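Local coordinates for acetyl xylan esterase (Metagenome, PDB 6XYC), which hydrolyses ester bonds on xylan as a bifunctional feruloyl and acetyl xylan esterase with an alpha/beta-hydrolase fold, at residues H25-Y30 / I75-R80; I42-G47 / G116-S121; V165-G170 / I222-G227. All coordinates share one frame; numbering follows the deposited sequence.

Contact 1 (H25-Y30 / I75-R80); sequences HNLDIY and ISINHR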
ATOM      1  N   HIS A  25      -5.987 -10.930  -9.054  1.00 27.63           N
ATOM      2  CA  HIS A  25      -7.057 -10.389  -8.229  1.00 26.13           C
ATOM      3  C   HIS A  25      -7.413 -11.335  -7.087  1.00 26.54           C
ATOM      4  O   HIS A  25      -8.572 -11.403  -6.666  1.00 23.80           O
ATOM      5  CB  HIS A  25      -8.292 -10.088  -9.079  1.00 28.21           C
ATOM      6  CG  HIS A  25      -8.153  -8.865  -9.930  1.00 29.99           C
ATOM      7  ND1 HIS A  25      -8.819  -8.716 -11.128  1.00 31.12           N
ATOM      8  CD2 HIS A  25      -7.426  -7.733  -9.759  1.00 29.36           C
ATOM      9  CE1 HIS A  25      -8.507  -7.547 -11.660  1.00 29.74           C
ATOM     10  NE2 HIS A  25      -7.665  -6.930 -10.848  1.00 29.63           N
ATOM     11  N   ASN A  26      -6.430 -12.078  -6.592  1.00 24.81           N
ATOM     12  CA  ASN A  26      -6.598 -12.924  -5.422  1.00 23.94           C
ATOM     13  C   ASN A  26      -5.996 -12.260  -4.192  1.00 24.43           C
ATOM     14  O   ASN A  26      -5.116 -11.404  -4.285  1.00 23.80           O
ATOM     15  CB  ASN A  26      -5.944 -14.289  -5.632  1.00 26.38           C
ATOM     16  CG  ASN A  26      -6.723 -15.176  -6.574  1.00 29.20           C
ATOM     17  OD1 ASN A  26      -7.867 -14.893  -6.921  1.00 26.76           O
ATOM     18  ND2 ASN A  26      -6.099 -16.278  -6.986  1.00 31.67           N
ATOM     19  N   LEU A  27      -6.477 -12.682  -3.027  1.00 23.30           N
ATOM     20  CA  LEU A  27      -5.896 -12.259  -1.763  1.00 23.90           C
ATOM     21  C   LEU A  27      -5.910 -13.426  -0.789  1.00 26.24           C
ATOM     22  O   LEU A  27      -6.599 -14.427  -1.001  1.00 23.25           O
ATOM     23  CB  LEU A  27      -6.648 -11.059  -1.169  1.00 21.66           C
ATOM     24  CG  LEU A  27      -8.170 -11.117  -1.072  1.00 26.49           C
ATOM     25  CD1 LEU A  27      -8.611 -11.922   0.127  1.00 25.09           C
ATOM     26  CD2 LEU A  27      -8.711  -9.688  -1.013  1.00 23.26           C
ATOM     27  N   ASP A  28      -5.126 -13.290   0.276  1.00 24.48           N
ATOM     28  CA  ASP A  28      -5.095 -14.250   1.371  1.00 22.44           C
ATOM     29  C   ASP A  28      -5.526 -13.544   2.648  1.00 26.67           C
ATOM     30  O   ASP A  28      -5.172 -12.382   2.870  1.00 25.38           O
ATOM     31  CB  ASP A  28      -3.699 -14.846   1.547  1.00 23.83           C
ATOM     32  CG  ASP A  28      -3.161 -15.467   0.273  1.00 25.64           C
ATOM     33  OD1 ASP A  28      -3.972 -15.964  -0.541  1.00 25.79           O
ATOM     34  OD2 ASP A  28      -1.928 -15.448   0.098  1.00 26.75           O
ATOM     35  N   ILE A  29      -6.290 -14.241   3.487  1.00 26.35           N
ATOM     36  CA  ILE A  29      -6.787 -13.679   4.741  1.00 24.95           C
ATOM     37  C   ILE A  29      -6.334 -14.572   5.887  1.00 27.98           C
ATOM     38  O   ILE A  29      -6.542 -15.787   5.845  1.00 29.56           O
ATOM     39  CB  ILE A  29      -8.321 -13.548   4.734  1.00 24.50           C
ATOM     40  CG1 ILE A  29      -8.786 -12.645   3.590  1.00 26.93           C
ATOM     41  CG2 ILE A  29      -8.806 -13.005   6.066  1.00 28.12           C
ATOM     42  CD1 ILE A  29     -10.288 -12.623   3.403  1.00 30.25           C
ATOM     43  N   TYR A  30      -5.735 -13.973   6.912  1.00 24.04           N
ATOM     44  CA  TYR A  30      -5.286 -14.683   8.105  1.00 26.32           C
ATOM     45  C   TYR A  30      -5.865 -14.009   9.343  1.00 27.56           C
ATOM     46  O   TYR A  30      -5.839 -12.780   9.448  1.00 26.69           O
ATOM     47  CB  TYR A  30      -3.756 -14.702   8.212  1.00 24.08           C
ATOM     48  CG  TYR A  30      -3.046 -15.305   7.025  1.00 26.45           C
ATOM     49  CD1 TYR A  30      -2.766 -16.660   6.976  1.00 26.62           C
ATOM     50  CD2 TYR A  30      -2.642 -14.514   5.956  1.00 25.62           C
ATOM     51  CE1 TYR A  30      -2.108 -17.214   5.898  1.00 27.91           C
ATOM     52  CE2 TYR A  30      -1.989 -15.060   4.869  1.00 26.83           C
ATOM     53  CZ  TYR A  30      -1.723 -16.415   4.846  1.00 26.81           C
ATOM     54  OH  TYR A  30      -1.070 -16.973   3.772  1.00 28.62           O
ATOM     55  N   ILE A  75      -4.714  -9.216   5.541  1.00 21.15           N
ATOM     56  CA  ILE A  75      -5.175  -9.512   4.194  1.00 21.49           C
ATOM     57  C   ILE A  75      -4.075  -9.095   3.228  1.00 23.91           C
ATOM     58  O   ILE A  75      -3.822  -7.899   3.050  1.00 24.51           O
ATOM     59  CB  ILE A  75      -6.495  -8.795   3.871  1.00 21.87           C
ATOM     60  CG1 ILE A  75      -7.546  -9.127   4.934  1.00 26.85           C
ATOM     61  CG2 ILE A  75      -6.995  -9.186   2.500  1.00 23.80           C
ATOM     62  CD1 ILE A  75      -7.704  -8.062   5.999  1.00 27.96           C
ATOM     63  N   SER A  76      -3.425 -10.068   2.604  1.00 22.12           N
ATOM     64  CA  SER A  76      -2.355  -9.814   1.646  1.00 20.82           C
ATOM     65  C   SER A  76      -2.906  -9.967   0.236  1.00 21.31           C
ATOM     66  O   SER A  76      -3.447 -11.020  -0.110  1.00 24.32           O
ATOM     67  CB  SER A  76      -1.183 -10.768   1.878  1.00 22.54           C
ATOM     68  OG  SER A  76      -0.079 -10.418   1.060  1.00 22.22           O
ATOM     69  N   ILE A  77      -2.747  -8.929  -0.577  1.00 23.70           N
ATOM     70  CA  ILE A  77      -3.427  -8.859  -1.861  1.00 21.61           C
ATOM     71  C   ILE A  77      -2.423  -8.914  -3.002  1.00 24.53           C
ATOM     72  O   ILE A  77      -1.291  -8.430  -2.896  1.00 24.06           O
ATOM     73  CB  ILE A  77      -4.295  -7.584  -1.977  1.00 22.12           C
ATOM     74  CG1 ILE A  77      -3.416  -6.324  -1.941  1.00 24.14           C
ATOM     75  CG2 ILE A  77      -5.329  -7.532  -0.863  1.00 21.52           C
ATOM     76  CD1 ILE A  77      -4.163  -5.047  -2.268  1.00 23.13           C
ATOM     77  N   ASN A  78      -2.861  -9.506  -4.112  1.00 22.00           N
ATOM     78  CA  ASN A  78      -2.198  -9.336  -5.396  1.00 21.38           C
ATOM     79  C   ASN A  78      -2.756  -8.110  -6.116  1.00 24.14           C
ATOM     80  O   ASN A  78      -3.869  -7.659  -5.849  1.00 23.90           O
ATOM     81  CB  ASN A  78      -2.382 -10.580  -6.271  1.00 24.04           C
ATOM     82  CG  ASN A  78      -1.517 -11.742  -5.836  1.00 24.71           C
ATOM     83  OD1 ASN A  78      -0.529 -11.577  -5.122  1.00 23.49           O
ATOM     84  ND2 ASN A  78      -1.887 -12.936  -6.281  1.00 27.16           N
ATOM     85  N   HIS A  79      -1.952  -7.561  -7.024  1.00 23.64           N
ATOM     86  CA  HIS A  79      -2.413  -6.561  -7.976  1.00 22.84           C
ATOM     87  C   HIS A  79      -1.829  -6.923  -9.333  1.00 23.34           C
ATOM     88  O   HIS A  79      -0.899  -7.724  -9.429  1.00 22.62           O
ATOM     89  CB  HIS A  79      -2.016  -5.133  -7.576  1.00 22.69           C
ATOM     90  CG  HIS A  79      -0.543  -4.892  -7.558  1.00 22.27           C
ATOM     91  ND1 HIS A  79       0.209  -4.783  -8.707  1.00 23.22           N
ATOM     92  CD2 HIS A  79       0.321  -4.742  -6.526  1.00 23.45           C
ATOM     93  CE1 HIS A  79       1.473  -4.574  -8.382  1.00 24.48           C
ATOM     94  NE2 HIS A  79       1.568  -4.546  -7.065  1.00 22.58           N
ATOM     95  N   ARG A  80      -2.396  -6.351 -10.392  1.00 23.82           N
ATOM     96  CA  ARG A  80      -1.938  -6.679 -11.734  1.00 22.94           C
ATOM     97  C   ARG A  80      -0.551  -6.096 -11.986  1.00 23.44           C
ATOM     98  O   ARG A  80      -0.176  -5.056 -11.436  1.00 23.05           O
ATOM     99  CB  ARG A  80      -2.916  -6.158 -12.784  1.00 25.12           C
ATOM    100  CG  ARG A  80      -4.111  -7.057 -13.022  1.00 27.73           C
ATOM    101  CD  ARG A  80      -5.121  -6.374 -13.929  1.00 26.03           C
ATOM    102  NE  ARG A  80      -5.799  -5.282 -13.247  1.00 26.89           N
ATOM    103  CZ  ARG A  80      -6.590  -4.395 -13.845  1.00 28.09           C
ATOM    104  NH1 ARG A  80      -6.815  -4.475 -15.150  1.00 28.15           N
ATOM    105  NH2 ARG A  80      -7.163  -3.429 -13.136  1.00 28.25           N
TER
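L27 lies between I75 and I77: its CB meets I77 CG2 at 3.8 Å and its CD2 meets I75 CG2 at 3.9 Å. With CG between the backbone N and the carbonyl carbon (chi1 49°), both methyls reach the CG2 methyl of I75. I29 lies alongside I75 on the same face, CG1 to CG1 at 4.0 Å. D28 and S76 form the hydrogen-bonded pair, D28 N to S76 O at 2.8 Å and S76 N to D28 O at 2.9 Å; N78 N gives a nearly straight bond to N26 O (3.0 Å, 168°). Antiparallel strand 26-32 is thus joined, through 73-77, to the parallel part of the alpha/beta-hydrolase sheet. Just before strand 26-30 and beyond strand 75-77, H25 CE1 lies over one face of the R80 guanidinium, planes 64° apart, and D93 binds both, by salt bridge to R80 and hydrogen bond to H25. An alanine in place of R80 would probably leave D93 without its charged mate and the H25 ring without its neighbour at NE2. On the D28 and S76 face the backbone carbonyl of K56 accepts a hydrogen bond from S76 OG, and its salt-bridged ammonium probably stabilises the D28 carboxylate.

Contact 2 (I42-G47 / G116-S121); sequences IIIIYG and GITGFS. With AES (4-(2-aminoethyl)benzenesulfonyl fluoride), chain B.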
ATOM      1  N   ILE A  42      -5.795  -5.324   8.639  1.00 24.17           N
ATOM      2  CA  ILE A  42      -4.696  -4.635   7.968  1.00 25.49           C
ATOM      3  C   ILE A  42      -4.505  -5.281   6.601  1.00 24.84           C
ATOM      4  O   ILE A  42      -4.283  -6.497   6.515  1.00 22.18           O
ATOM      5  CB  ILE A  42      -3.383  -4.705   8.765  1.00 26.64           C
ATOM      6  CG1 ILE A  42      -3.580  -4.176  10.190  1.00 29.09           C
ATOM      7  CG2 ILE A  42      -2.282  -3.929   8.037  1.00 23.99           C
ATOM      8  CD1 ILE A  42      -3.895  -2.701  10.274  1.00 24.83           C
ATOM      9  N   ILE A  43      -4.581  -4.474   5.544  1.00 24.47           N
ATOM     10  CA  ILE A  43      -4.274  -4.927   4.191  1.00 21.80           C
ATOM     11  C   ILE A  43      -2.794  -4.686   3.929  1.00 24.73           C
ATOM     12  O   ILE A  43      -2.271  -3.596   4.196  1.00 26.53           O
ATOM     13  CB  ILE A  43      -5.145  -4.199   3.159  1.00 22.20           C
ATOM     14  CG1 ILE A  43      -6.608  -4.630   3.316  1.00 24.50           C
ATOM     15  CG2 ILE A  43      -4.653  -4.488   1.746  1.00 22.41           C
ATOM     16  CD1 ILE A  43      -7.594  -3.757   2.577  1.00 28.93           C
ATOM     17  N   ILE A  44      -2.102  -5.707   3.423  1.00 22.22           N
ATOM     18  CA  ILE A  44      -0.674  -5.582   3.160  1.00 21.77           C
ATOM     19  C   ILE A  44      -0.404  -5.853   1.688  1.00 22.68           C
ATOM     20  O   ILE A  44      -1.079  -6.667   1.045  1.00 24.51           O
ATOM     21  CB  ILE A  44       0.169  -6.518   4.053  1.00 22.66           C
ATOM     22  CG1 ILE A  44       0.010  -7.985   3.650  1.00 22.28           C
ATOM     23  CG2 ILE A  44      -0.217  -6.346   5.520  1.00 22.95           C
ATOM     24  CD1 ILE A  44       0.944  -8.926   4.413  1.00 23.16           C
ATOM     25  N   ILE A  45       0.616  -5.178   1.158  1.00 21.92           N
ATOM     26  CA  ILE A  45       0.903  -5.201  -0.276  1.00 21.16           C
ATOM     27  C   ILE A  45       2.405  -5.343  -0.485  1.00 22.12           C
ATOM     28  O   ILE A  45       3.187  -4.522   0.012  1.00 22.63           O
ATOM     29  CB  ILE A  45       0.399  -3.934  -0.994  1.00 20.61           C
ATOM     30  CG1 ILE A  45      -1.044  -3.610  -0.598  1.00 21.71           C
ATOM     31  CG2 ILE A  45       0.532  -4.107  -2.517  1.00 20.69           C
ATOM     32  CD1 ILE A  45      -1.503  -2.260  -1.123  1.00 23.12           C
ATOM     33  N   TYR A  46       2.802  -6.350  -1.254  1.00 22.41           N
ATOM     34  CA  TYR A  46       4.213  -6.593  -1.525  1.00 22.42           C
ATOM     35  C   TYR A  46       4.808  -5.469  -2.368  1.00 23.58           C
ATOM     36  O   TYR A  46       4.101  -4.714  -3.045  1.00 20.04           O
ATOM     37  CB  TYR A  46       4.396  -7.915  -2.274  1.00 23.45           C
ATOM     38  CG  TYR A  46       3.542  -8.029  -3.524  1.00 21.27           C
ATOM     39  CD1 TYR A  46       2.365  -8.771  -3.513  1.00 23.19           C
ATOM     40  CD2 TYR A  46       3.891  -7.384  -4.710  1.00 21.86           C
ATOM     41  CE1 TYR A  46       1.571  -8.872  -4.639  1.00 22.56           C
ATOM     42  CE2 TYR A  46       3.102  -7.490  -5.850  1.00 23.61           C
ATOM     43  CZ  TYR A  46       1.937  -8.230  -5.803  1.00 23.36           C
ATOM     44  OH  TYR A  46       1.142  -8.340  -6.920  1.00 25.09           O
ATOM     45  N   GLY A  47       6.133  -5.381  -2.331  1.00 24.29           N
ATOM     46  CA  GLY A  47       6.887  -4.550  -3.249  1.00 23.16           C
ATOM     47  C   GLY A  47       7.476  -5.373  -4.379  1.00 22.39           C
ATOM     48  O   GLY A  47       7.868  -6.526  -4.198  1.00 21.45           O
ATOM     49  N   GLY A 116      -6.646  -0.731   8.230  1.00 26.52           N
ATOM     50  CA  GLY A 116      -5.399  -0.097   7.865  1.00 25.23           C
ATOM     51  C   GLY A 116      -4.795  -0.728   6.629  1.00 25.32           C
ATOM     52  O   GLY A 116      -5.241  -1.770   6.150  1.00 26.38           O
ATOM     53  N   ILE A 117      -3.757  -0.080   6.110  1.00 22.76           N
ATOM     54  CA  ILE A 117      -3.102  -0.556   4.896  1.00 23.65           C
ATOM     55  C   ILE A 117      -1.613  -0.249   4.993  1.00 24.10           C
ATOM     56  O   ILE A 117      -1.208   0.798   5.508  1.00 21.36           O
ATOM     57  CB  ILE A 117      -3.746   0.063   3.637  1.00 22.36           C
ATOM     58  CG1 ILE A 117      -3.317  -0.698   2.387  1.00 23.22           C
ATOM     59  CG2 ILE A 117      -3.398   1.538   3.516  1.00 23.58           C
ATOM     60  CD1 ILE A 117      -4.171  -0.428   1.164  1.00 21.44           C
ATOM     61  N   THR A 118      -0.796  -1.183   4.507  1.00 22.08           N
ATOM     62  CA  THR A 118       0.650  -1.041   4.558  1.00 20.98           C
ATOM     63  C   THR A 118       1.259  -1.849   3.419  1.00 22.67           C
ATOM     64  O   THR A 118       0.662  -2.808   2.922  1.00 21.75           O
ATOM     65  CB  THR A 118       1.219  -1.514   5.910  1.00 21.09           C
ATOM     66  OG1 THR A 118       2.632  -1.304   5.953  1.00 24.57           O
ATOM     67  CG2 THR A 118       0.910  -2.990   6.141  1.00 22.63           C
ATOM     68  N   GLY A 119       2.444  -1.435   2.996  1.00 23.75           N
ATOM     69  CA  GLY A 119       3.163  -2.126   1.943  1.00 22.47           C
ATOM     70  C   GLY A 119       4.586  -1.624   1.919  1.00 23.12           C
ATOM     71  O   GLY A 119       4.906  -0.592   2.524  1.00 22.65           O
ATOM     72  N   PHE A 120       5.456  -2.360   1.225  1.00 22.92           N
ATOM     73  CA  PHE A 120       6.850  -1.939   1.092  1.00 24.69           C
ATOM     74  C   PHE A 120       7.207  -1.675  -0.372  1.00 24.65           C
ATOM     75  O   PHE A 120       6.721  -2.370  -1.267  1.00 20.46           O
ATOM     76  CB  PHE A 120       7.827  -2.967   1.748  1.00 25.83           C
ATOM     77  CG  PHE A 120       7.584  -4.412   1.387  1.00 25.93           C
ATOM     78  CD1 PHE A 120       6.640  -5.170   2.058  1.00 28.92           C
ATOM     79  CD2 PHE A 120       8.350  -5.020   0.409  1.00 30.04           C
ATOM     80  CE1 PHE A 120       6.434  -6.491   1.726  1.00 31.37           C
ATOM     81  CE2 PHE A 120       8.154  -6.337   0.088  1.00 31.98           C
ATOM     82  CZ  PHE A 120       7.199  -7.072   0.744  1.00 31.43           C
ATOM     83  N   SER A 121       8.063  -0.664  -0.606  1.00 24.48           N
ATOM     84  CA  SER A 121       8.400  -0.151  -1.924  1.00 24.11           C
ATOM     85  C   SER A 121       7.099   0.085  -2.687  1.00 21.40           C
ATOM     86  O   SER A 121       6.250   0.874  -2.249  1.00 21.02           O
ATOM     87  CB  SER A 121       9.345  -1.096  -2.665  1.00 23.90           C
ATOM     88  OG  SER A 121      10.040  -0.385  -3.674  1.00 27.20           O
TER
HETATM   89  C3  AES B 701      12.419   0.237  -7.776  1.00 36.99           C
HETATM   90  C2  AES B 701      11.975  -0.467  -6.698  1.00 40.03           C
HETATM   91  C1  AES B 701      10.716  -0.246  -6.227  1.00 28.39           C
HETATM   92  S   AES B 701      10.206  -1.212  -4.880  1.00 28.32           S
HETATM   93  O1S AES B 701       9.004  -2.005  -5.249  1.00 25.03           O
HETATM   94  O2S AES B 701      11.175  -2.283  -4.670  1.00 28.77           O
HETATM   95  C6  AES B 701       9.884   0.661  -6.798  1.00 36.78           C
HETATM   96  C5  AES B 701      10.332   1.377  -7.890  1.00 40.82           C
HETATM   97  C4  AES B 701      11.599   1.158  -8.379  1.00 49.44           C
HETATM   98  C7  AES B 701      12.129   1.972  -9.607  1.00 42.50           C
HETATM   99  C8  AES B 701      12.028   3.492  -9.326  1.00 35.40           C
HETATM  100  N8  AES B 701      12.832   4.152 -10.300  1.00 34.80           N
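F120 lays its ring against the backbone of Y46 and G47, where the parallel strands 42-45 and 116-120 run out. From CB the chain turns so that CG stands between the backbone N and the carbonyl carbon (chi1 48°), which carries the ring across to the other segment. CG is 4.1 Å from G47 N; CD2 and CE2 come closer to that nitrogen, CE2 at 3.3 Å, so the G47 N lies over one ring face, offset toward the rim. Across the ring CE1 faces Y46 CA, and at the tip CZ meets the same carbon at 3.8 Å. Y46 CA stands over the face in a CH-pi contact, 28° off the normal at the ring centroid. F267 meets the ring edge-to-face.

Upstream, I43 N bonds G116 O at 2.8 Å, nearly straight, and T118 N returns a bond of 2.8 Å to I43 O; the later bonds, I45 N to T118 O and F120 N to I45 O, are weak. T118 CG2 packs on I44 CG2 at 3.6 Å, while its OG1 is hydrogen-bonded to V166 O. I117 CD1 touches I45 CD1 at 4.0 Å on the other face. A CB on G119 would clash with I45 O, and one on G47 with F120 O.

S121 follows in a strained conformation with positive phi (49°), consistent with the nucleophile elbow of alpha/beta hydrolases. Its OG is covalently bonded to the inhibitor sulfur, 1.5 Å away, and makes a weak hydrogen bond with H262 NE2. Sulfonylation marks this oxygen as the reactive group, consistent with a Ser-His-Asp triad.

Contact 3 (V165-G170 / I222-G227); sequences VVDWFG and ILIIHG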
ATOM      1  N   VAL A 165      -2.218   4.379   7.442  1.00 23.98           N
ATOM      2  CA  VAL A 165      -1.268   3.922   6.438  1.00 24.53           C
ATOM      3  C   VAL A 165       0.098   3.768   7.085  1.00 24.30           C
ATOM      4  O   VAL A 165       0.525   4.626   7.863  1.00 22.56           O
ATOM      5  CB  VAL A 165      -1.180   4.897   5.247  1.00 23.07           C
ATOM      6  CG1 VAL A 165      -0.119   4.426   4.249  1.00 22.56           C
ATOM      7  CG2 VAL A 165      -2.537   5.062   4.575  1.00 24.14           C
ATOM      8  N   VAL A 166       0.790   2.680   6.759  1.00 25.22           N
ATOM      9  CA  VAL A 166       2.212   2.528   7.062  1.00 25.28           C
ATOM     10  C   VAL A 166       2.942   2.319   5.742  1.00 22.15           C
ATOM     11  O   VAL A 166       2.679   1.345   5.022  1.00 21.54           O
ATOM     12  CB  VAL A 166       2.485   1.373   8.034  1.00 22.44           C
ATOM     13  CG1 VAL A 166       3.989   1.178   8.196  1.00 24.20           C
ATOM     14  CG2 VAL A 166       1.842   1.657   9.377  1.00 24.88           C
ATOM     15  N   ASP A 167       3.855   3.237   5.429  1.00 20.78           N
ATOM     16  CA  ASP A 167       4.557   3.280   4.150  1.00 21.90           C
ATOM     17  C   ASP A 167       6.005   2.876   4.400  1.00 23.30           C
ATOM     18  O   ASP A 167       6.777   3.637   4.999  1.00 22.78           O
ATOM     19  CB  ASP A 167       4.443   4.676   3.543  1.00 21.94           C
ATOM     20  CG  ASP A 167       5.489   4.961   2.496  1.00 26.06           C
ATOM     21  OD1 ASP A 167       6.032   4.017   1.888  1.00 23.34           O
ATOM     22  OD2 ASP A 167       5.769   6.159   2.270  1.00 23.49           O
ATOM     23  N   TRP A 168       6.366   1.669   3.961  1.00 22.76           N
ATOM     24  CA  TRP A 168       7.743   1.190   4.062  1.00 21.49           C
ATOM     25  C   TRP A 168       8.478   1.558   2.773  1.00 23.44           C
ATOM     26  O   TRP A 168       8.248   0.947   1.727  1.00 25.14           O
ATOM     27  CB  TRP A 168       7.811  -0.318   4.284  1.00 22.41           C
ATOM     28  CG  TRP A 168       7.230  -0.872   5.551  1.00 22.06           C
ATOM     29  CD1 TRP A 168       5.933  -1.227   5.759  1.00 22.89           C
ATOM     30  CD2 TRP A 168       7.933  -1.186   6.764  1.00 20.38           C
ATOM     31  NE1 TRP A 168       5.779  -1.732   7.030  1.00 21.55           N
ATOM     32  CE2 TRP A 168       6.988  -1.712   7.668  1.00 21.72           C
ATOM     33  CE3 TRP A 168       9.268  -1.067   7.177  1.00 23.68           C
ATOM     34  CZ2 TRP A 168       7.332  -2.110   8.962  1.00 23.05           C
ATOM     35  CZ3 TRP A 168       9.603  -1.460   8.465  1.00 23.28           C
ATOM     36  CH2 TRP A 168       8.643  -1.982   9.337  1.00 23.25           C
ATOM     37  N   PHE A 169       9.373   2.540   2.860  1.00 20.90           N
ATOM     38  CA  PHE A 169      10.261   2.979   1.773  1.00 20.72           C
ATOM     39  C   PHE A 169       9.606   2.916   0.388  1.00 20.68           C
ATOM     40  O   PHE A 169      10.143   2.336  -0.556  1.00 23.38           O
ATOM     41  CB  PHE A 169      11.600   2.199   1.780  1.00 22.22           C
ATOM     42  CG  PHE A 169      11.477   0.687   1.989  1.00 22.72           C
ATOM     43  CD1 PHE A 169      11.648   0.127   3.252  1.00 23.64           C
ATOM     44  CD2 PHE A 169      11.255  -0.173   0.917  1.00 23.33           C
ATOM     45  CE1 PHE A 169      11.553  -1.246   3.449  1.00 23.77           C
ATOM     46  CE2 PHE A 169      11.154  -1.548   1.116  1.00 22.21           C
ATOM     47  CZ  PHE A 169      11.308  -2.083   2.381  1.00 23.13           C
ATOM     48  N   GLY A 170       8.457   3.583   0.247  1.00 18.23           N
ATOM     49  CA  GLY A 170       7.744   3.618  -1.013  1.00 19.86           C
ATOM     50  C   GLY A 170       8.198   4.749  -1.914  1.00 20.93           C
ATOM     51  O   GLY A 170       8.517   5.852  -1.457  1.00 21.15           O
ATOM     52  N   ILE A 222      -0.390   8.766   8.754  1.00 24.87           N
ATOM     53  CA  ILE A 222       0.555   7.889   8.076  1.00 23.82           C
ATOM     54  C   ILE A 222       1.812   7.728   8.917  1.00 26.08           C
ATOM     55  O   ILE A 222       2.267   8.678   9.565  1.00 24.95           O
ATOM     56  CB  ILE A 222       0.910   8.416   6.669  1.00 24.37           C
ATOM     57  CG1 ILE A 222       1.752   7.385   5.919  1.00 23.49           C
ATOM     58  CG2 ILE A 222       1.669   9.740   6.753  1.00 26.52           C
ATOM     59  CD1 ILE A 222       1.945   7.694   4.436  1.00 22.60           C
ATOM     60  N   LEU A 223       2.361   6.515   8.913  1.00 23.16           N
ATOM     61  CA  LEU A 223       3.692   6.237   9.430  1.00 21.51           C
ATOM     62  C   LEU A 223       4.589   5.883   8.254  1.00 22.95           C
ATOM     63  O   LEU A 223       4.249   5.007   7.448  1.00 22.88           O
ATOM     64  CB  LEU A 223       3.664   5.094  10.447  1.00 25.09           C
ATOM     65  CG  LEU A 223       5.019   4.616  10.980  1.00 22.73           C
ATOM     66  CD1 LEU A 223       5.671   5.638  11.878  1.00 27.85           C
ATOM     67  CD2 LEU A 223       4.836   3.293  11.719  1.00 24.28           C
ATOM     68  N   ILE A 224       5.722   6.568   8.151  1.00 21.50           N
ATOM     69  CA  ILE A 224       6.669   6.389   7.055  1.00 24.11           C
ATOM     70  C   ILE A 224       7.968   5.850   7.641  1.00 23.60           C
ATOM     71  O   ILE A 224       8.501   6.419   8.602  1.00 23.47           O
ATOM     72  CB  ILE A 224       6.922   7.709   6.303  1.00 23.55           C
ATOM     73  CG1 ILE A 224       5.605   8.356   5.870  1.00 24.03           C
ATOM     74  CG2 ILE A 224       7.833   7.471   5.106  1.00 21.50           C
ATOM     75  CD1 ILE A 224       5.734   9.832   5.581  1.00 25.25           C
ATOM     76  N   ILE A 225       8.479   4.769   7.059  1.00 21.04           N
ATOM     77  CA  ILE A 225       9.703   4.126   7.522  1.00 22.37           C
ATOM     78  C   ILE A 225      10.624   3.949   6.320  1.00 23.89           C
ATOM     79  O   ILE A 225      10.218   3.371   5.305  1.00 20.81           O
ATOM     80  CB  ILE A 225       9.415   2.771   8.191  1.00 22.64           C
ATOM     81  CG1 ILE A 225       8.338   2.920   9.267  1.00 25.67           C
ATOM     82  CG2 ILE A 225      10.685   2.202   8.796  1.00 24.40           C
ATOM     83  CD1 ILE A 225       7.858   1.623   9.853  1.00 24.95           C
ATOM     84  N   HIS A 226      11.862   4.437   6.437  1.00 23.07           N
ATOM     85  CA  HIS A 226      12.786   4.410   5.310  1.00 23.41           C
ATOM     86  C   HIS A 226      14.216   4.322   5.816  1.00 22.91           C
ATOM     87  O   HIS A 226      14.607   5.068   6.721  1.00 23.64           O
ATOM     88  CB  HIS A 226      12.601   5.651   4.429  1.00 21.20           C
ATOM     89  CG  HIS A 226      12.971   5.438   2.996  1.00 20.81           C
ATOM     90  ND1 HIS A 226      12.123   5.756   1.957  1.00 21.28           N
ATOM     91  CD2 HIS A 226      14.100   4.951   2.427  1.00 20.36           C
ATOM     92  CE1 HIS A 226      12.710   5.463   0.808  1.00 21.90           C
ATOM     93  NE2 HIS A 226      13.909   4.972   1.065  1.00 23.41           N
ATOM     94  N   GLY A 227      14.986   3.408   5.229  1.00 23.24           N
ATOM     95  CA  GLY A 227      16.385   3.267   5.599  1.00 23.01           C
ATOM     96  C   GLY A 227      17.228   4.346   4.936  1.00 22.75           C
ATOM     97  O   GLY A 227      17.075   4.647   3.753  1.00 23.32           O
TER
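V165 opens a parallel strand pair of the central alpha/beta-hydrolase sheet by packing CG1 on I222 CD1, while its carbonyl takes the N-H of L223 at 2.8 Å. V166 turns to the other face and lies alongside L223, its CG2 4.0 Å from L223 CB; helix 269-284 covers this side through F278. D167 uses both its N-H and its carbonyl toward 222-227: the N-H points almost straight at L223 O (2.7 Å) and the carbonyl accepts I225 N. Its CG stands anti to the backbone N (chi1 160°), which brings OD2 against I224 CG2 at 3.7 Å, an apolar neighbour, while OD1 accepts a weak bond from G170 N that ties the turn back to the strand.

W168 presents one face of its indole to I225. I225 CD1 sits 3.7 Å from the centroid of the W168 six-membered ring and 10° off its normal, and I225 CG2 meets the rim at CE3 and CZ3. F267 meets the indole edge-to-face, and M275 also touches W168.

At F169 the strand has ended and the backbone takes a left-handed conformation (phi 36°), yet F169 N still reaches I225 O at 2.7 Å. H226 has both ring nitrogens engaged, ND1 with S238 and NE2 with the carbonyl of V233, and these bonds probably fix the rotation of its imidazole. Onto the centre of that ring's face F169 sets its CB, 3.5 Å from the centroid.

In the fold
All three contacts belong to the one mixed sheet at the core of the alpha/beta hydrolase. Contacts 1 and 2 have centres 10 Å apart and meet through neighbouring strands 73-77 and 39-45; contacts 2 and 3, also 10 Å apart, meet through strands 114-120 and 164-168. Contacts 1 and 3 lie 20 Å apart, on opposite sides of the chain's centre. Along the chain, the segments of contacts 1 and 2 alternate, whereas contact 3 follows both. Contact 1 marks the antiparallel side of the sheet and the others its parallel part. Contact 2 brings the inhibitor-modified serine to the strand ends, where contact 3 adjoins it: the W168 carbonyl probably accepts the S121 N-H.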